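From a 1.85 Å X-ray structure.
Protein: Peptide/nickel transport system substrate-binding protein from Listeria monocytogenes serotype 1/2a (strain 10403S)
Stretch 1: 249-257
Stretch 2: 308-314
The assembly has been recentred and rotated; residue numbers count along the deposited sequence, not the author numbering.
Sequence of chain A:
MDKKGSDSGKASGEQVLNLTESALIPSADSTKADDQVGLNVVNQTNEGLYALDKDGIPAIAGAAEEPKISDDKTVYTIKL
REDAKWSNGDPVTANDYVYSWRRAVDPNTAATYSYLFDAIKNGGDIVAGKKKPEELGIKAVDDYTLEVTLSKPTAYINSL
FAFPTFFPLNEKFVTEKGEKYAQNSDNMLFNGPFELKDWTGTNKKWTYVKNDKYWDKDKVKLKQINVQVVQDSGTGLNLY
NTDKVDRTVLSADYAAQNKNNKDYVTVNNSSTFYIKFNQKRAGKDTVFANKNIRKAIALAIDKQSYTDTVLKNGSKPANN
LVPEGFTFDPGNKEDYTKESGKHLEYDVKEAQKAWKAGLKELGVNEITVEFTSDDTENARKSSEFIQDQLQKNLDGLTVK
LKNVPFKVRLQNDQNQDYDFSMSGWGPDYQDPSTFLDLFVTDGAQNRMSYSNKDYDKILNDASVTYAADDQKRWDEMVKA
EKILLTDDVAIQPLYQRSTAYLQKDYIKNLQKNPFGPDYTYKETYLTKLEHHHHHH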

# COMPACT_ATOMS: atom_id res chain seq x y z
N VAL A 249 8.07 8.38 -14.84
CA VAL A 249 8.54 8.82 -13.53
C VAL A 249 9.93 9.43 -13.65
O VAL A 249 10.78 8.88 -14.35
CB VAL A 249 8.66 7.64 -12.55
CG1 VAL A 249 9.14 8.14 -11.18
CG2 VAL A 249 7.35 6.89 -12.41
N LEU A 250 10.16 10.54 -12.94
CA LEU A 250 11.46 11.22 -12.90
C LEU A 250 11.98 11.18 -11.48
O LEU A 250 11.27 11.53 -10.56
CB LEU A 250 11.32 12.70 -13.29
CG LEU A 250 10.67 13.01 -14.64
CD1 LEU A 250 10.36 14.49 -14.73
CD2 LEU A 250 11.55 12.55 -15.78
N SER A 251 13.23 10.80 -11.31
CA SER A 251 13.82 10.76 -9.99
C SER A 251 15.14 11.53 -9.97
O SER A 251 15.77 11.71 -11.02
CB SER A 251 14.01 9.31 -9.61
OG SER A 251 14.92 9.23 -8.55
N ALA A 252 15.52 12.02 -8.78
CA ALA A 252 16.81 12.67 -8.54
C ALA A 252 17.10 13.76 -9.59
O ALA A 252 16.25 14.61 -9.83
CB ALA A 252 17.92 11.61 -8.43
N ASP A 253 18.25 13.72 -10.27
CA ASP A 253 18.59 14.76 -11.24
C ASP A 253 17.65 14.84 -12.45
O ASP A 253 17.49 15.91 -13.02
CB ASP A 253 20.05 14.62 -11.71
CG ASP A 253 21.03 14.74 -10.57
OD1 ASP A 253 20.82 15.58 -9.67
OD2 ASP A 253 22.01 13.96 -10.56
N TYR A 254 17.03 13.73 -12.83
CA TYR A 254 16.04 13.77 -13.91
C TYR A 254 14.80 14.60 -13.54
O TYR A 254 14.21 15.25 -14.40
CB TYR A 254 15.62 12.37 -14.33
CG TYR A 254 16.68 11.63 -15.09
CD1 TYR A 254 16.85 11.83 -16.46
CD2 TYR A 254 17.53 10.72 -14.45
CE1 TYR A 254 17.82 11.16 -17.18
CE2 TYR A 254 18.50 10.03 -15.16
CZ TYR A 254 18.64 10.26 -16.53
OH TYR A 254 19.60 9.59 -17.25
N ALA A 255 14.39 14.57 -12.28
CA ALA A 255 13.29 15.41 -11.81
C ALA A 255 13.74 16.87 -11.83
O ALA A 255 13.08 17.74 -12.42
CB ALA A 255 12.85 15.00 -10.42
N ALA A 256 14.89 17.12 -11.19
CA ALA A 256 15.42 18.47 -11.05
C ALA A 256 15.67 19.12 -12.41
O ALA A 256 15.43 20.32 -12.55
CB ALA A 256 16.70 18.45 -10.23
N GLN A 257 16.14 18.34 -13.38
CA GLN A 257 16.38 18.84 -14.75
C GLN A 257 15.11 19.09 -15.57
O GLN A 257 15.18 19.74 -16.63
CB GLN A 257 17.25 17.86 -15.54
CG GLN A 257 18.70 17.89 -15.16
CD GLN A 257 19.31 19.23 -15.44
OE1 GLN A 257 19.52 20.03 -14.52
NE2 GLN A 257 19.53 19.52 -16.73
N ASP A 308 16.66 16.10 -0.50
CA ASP A 308 17.29 17.09 -1.39
C ASP A 308 18.27 16.50 -2.40
O ASP A 308 18.63 17.16 -3.36
CB ASP A 308 18.11 18.14 -0.60
CG ASP A 308 17.26 19.09 0.24
OD1 ASP A 308 16.02 19.09 0.12
OD2 ASP A 308 17.87 19.86 1.04
N THR A 309 18.78 15.31 -2.12
CA THR A 309 19.84 14.69 -2.92
C THR A 309 19.31 13.50 -3.71
O THR A 309 19.51 13.42 -4.91
CB THR A 309 20.99 14.22 -2.01
OG1 THR A 309 21.46 15.34 -1.24
CG2 THR A 309 22.16 13.61 -2.81
N VAL A 310 18.66 12.58 -3.02
CA VAL A 310 18.21 11.33 -3.64
C VAL A 310 16.88 11.47 -4.39
O VAL A 310 16.74 10.92 -5.47
CB VAL A 310 18.12 10.20 -2.60
CG1 VAL A 310 17.51 8.93 -3.19
CG2 VAL A 310 19.51 9.93 -2.02
N LEU A 311 15.92 12.19 -3.82
CA LEU A 311 14.56 12.25 -4.37
C LEU A 311 14.31 13.42 -5.32
O LEU A 311 13.99 13.23 -6.49
CB LEU A 311 13.54 12.26 -3.23
CG LEU A 311 13.56 10.98 -2.38
CD1 LEU A 311 12.59 11.10 -1.23
CD2 LEU A 311 13.24 9.74 -3.20
N LYS A 312 14.46 14.64 -4.81
CA LYS A 312 14.34 15.87 -5.62
C LYS A 312 13.03 15.93 -6.41
O LYS A 312 13.03 16.36 -7.57
CB LYS A 312 15.53 16.00 -6.57
CG LYS A 312 16.89 16.15 -5.89
CD LYS A 312 17.93 16.59 -6.91
CE LYS A 312 19.26 16.87 -6.26
NZ LYS A 312 20.34 17.11 -7.25
N ASN A 313 11.94 15.50 -5.80
CA ASN A 313 10.70 15.27 -6.53
C ASN A 313 9.48 15.78 -5.79
O ASN A 313 8.36 15.36 -6.08
CB ASN A 313 10.55 13.76 -6.82
CG ASN A 313 10.44 12.92 -5.57
OD1 ASN A 313 10.36 13.43 -4.46
ND2 ASN A 313 10.44 11.60 -5.73
N GLY A 314 9.69 16.70 -4.84
CA GLY A 314 8.63 17.15 -3.95
C GLY A 314 8.52 16.40 -2.64
O GLY A 314 7.78 16.82 -1.75
O HOH W 1 9.76 10.80 -8.47

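How do the two backbones meet? Stretch 1 comes out of a strand that includes Val249 and turns into a short helix, while stretch 2 brings a helix to its close through a wider pi-type turn at 308-311. They come together where one helix is getting under way and the other is finishing: the CA atoms of Ala252 and Leu311 lie 4.8 Å apart. Here Ala252 N donates a hydrogen bond to Leu311 O at 3.0 Å, the one direct backbone hydrogen bond between the stretches. Lys312 then leaves helical geometry with positive phi.

What does Lys312 do with its position? Its CA-to-CB bond points toward stretch 1, and an m rotamer at chi1 followed by three t angles extends the chain past the small helix. Lys312 CB lies 3.6 Å from Ala252 O and Lys312 CD 4.0 Å from Ala256 CB, so the aliphatic part packs while the amine travels on. Asp253 points away at CA-to-CB, yet its carboxylate comes nearer, and Asp253 OD1 forms a salt bridge with Lys312 NZ at 2.9 Å. Its exposed setting suits a charged residue.

Why do alanines suit the rest of the surface? The backbones are close, and a methyl fits the space: Ala252 CB sits 3.3 Å from Val310 O, and Ala255 CB 3.2 Å from Lys312 O. Both alanines are buried. The CA-to-CB bonds of Val310 and Leu311 point away from stretch 1, and their closest contacts are made by the carbonyl oxygens.

How is Leu250 linked to Asn313? A water bridges them, donating to Leu250 O at 2.7 Å and accepting from Asn313 ND2 at 2.9 Å. The amide thus supplies a donor that reaches the Leu250 carbonyl indirectly, while Asn313 CB packs 4.4 Å from Ala255 CB. Altogether the contact buries 300 Å², both sides summed.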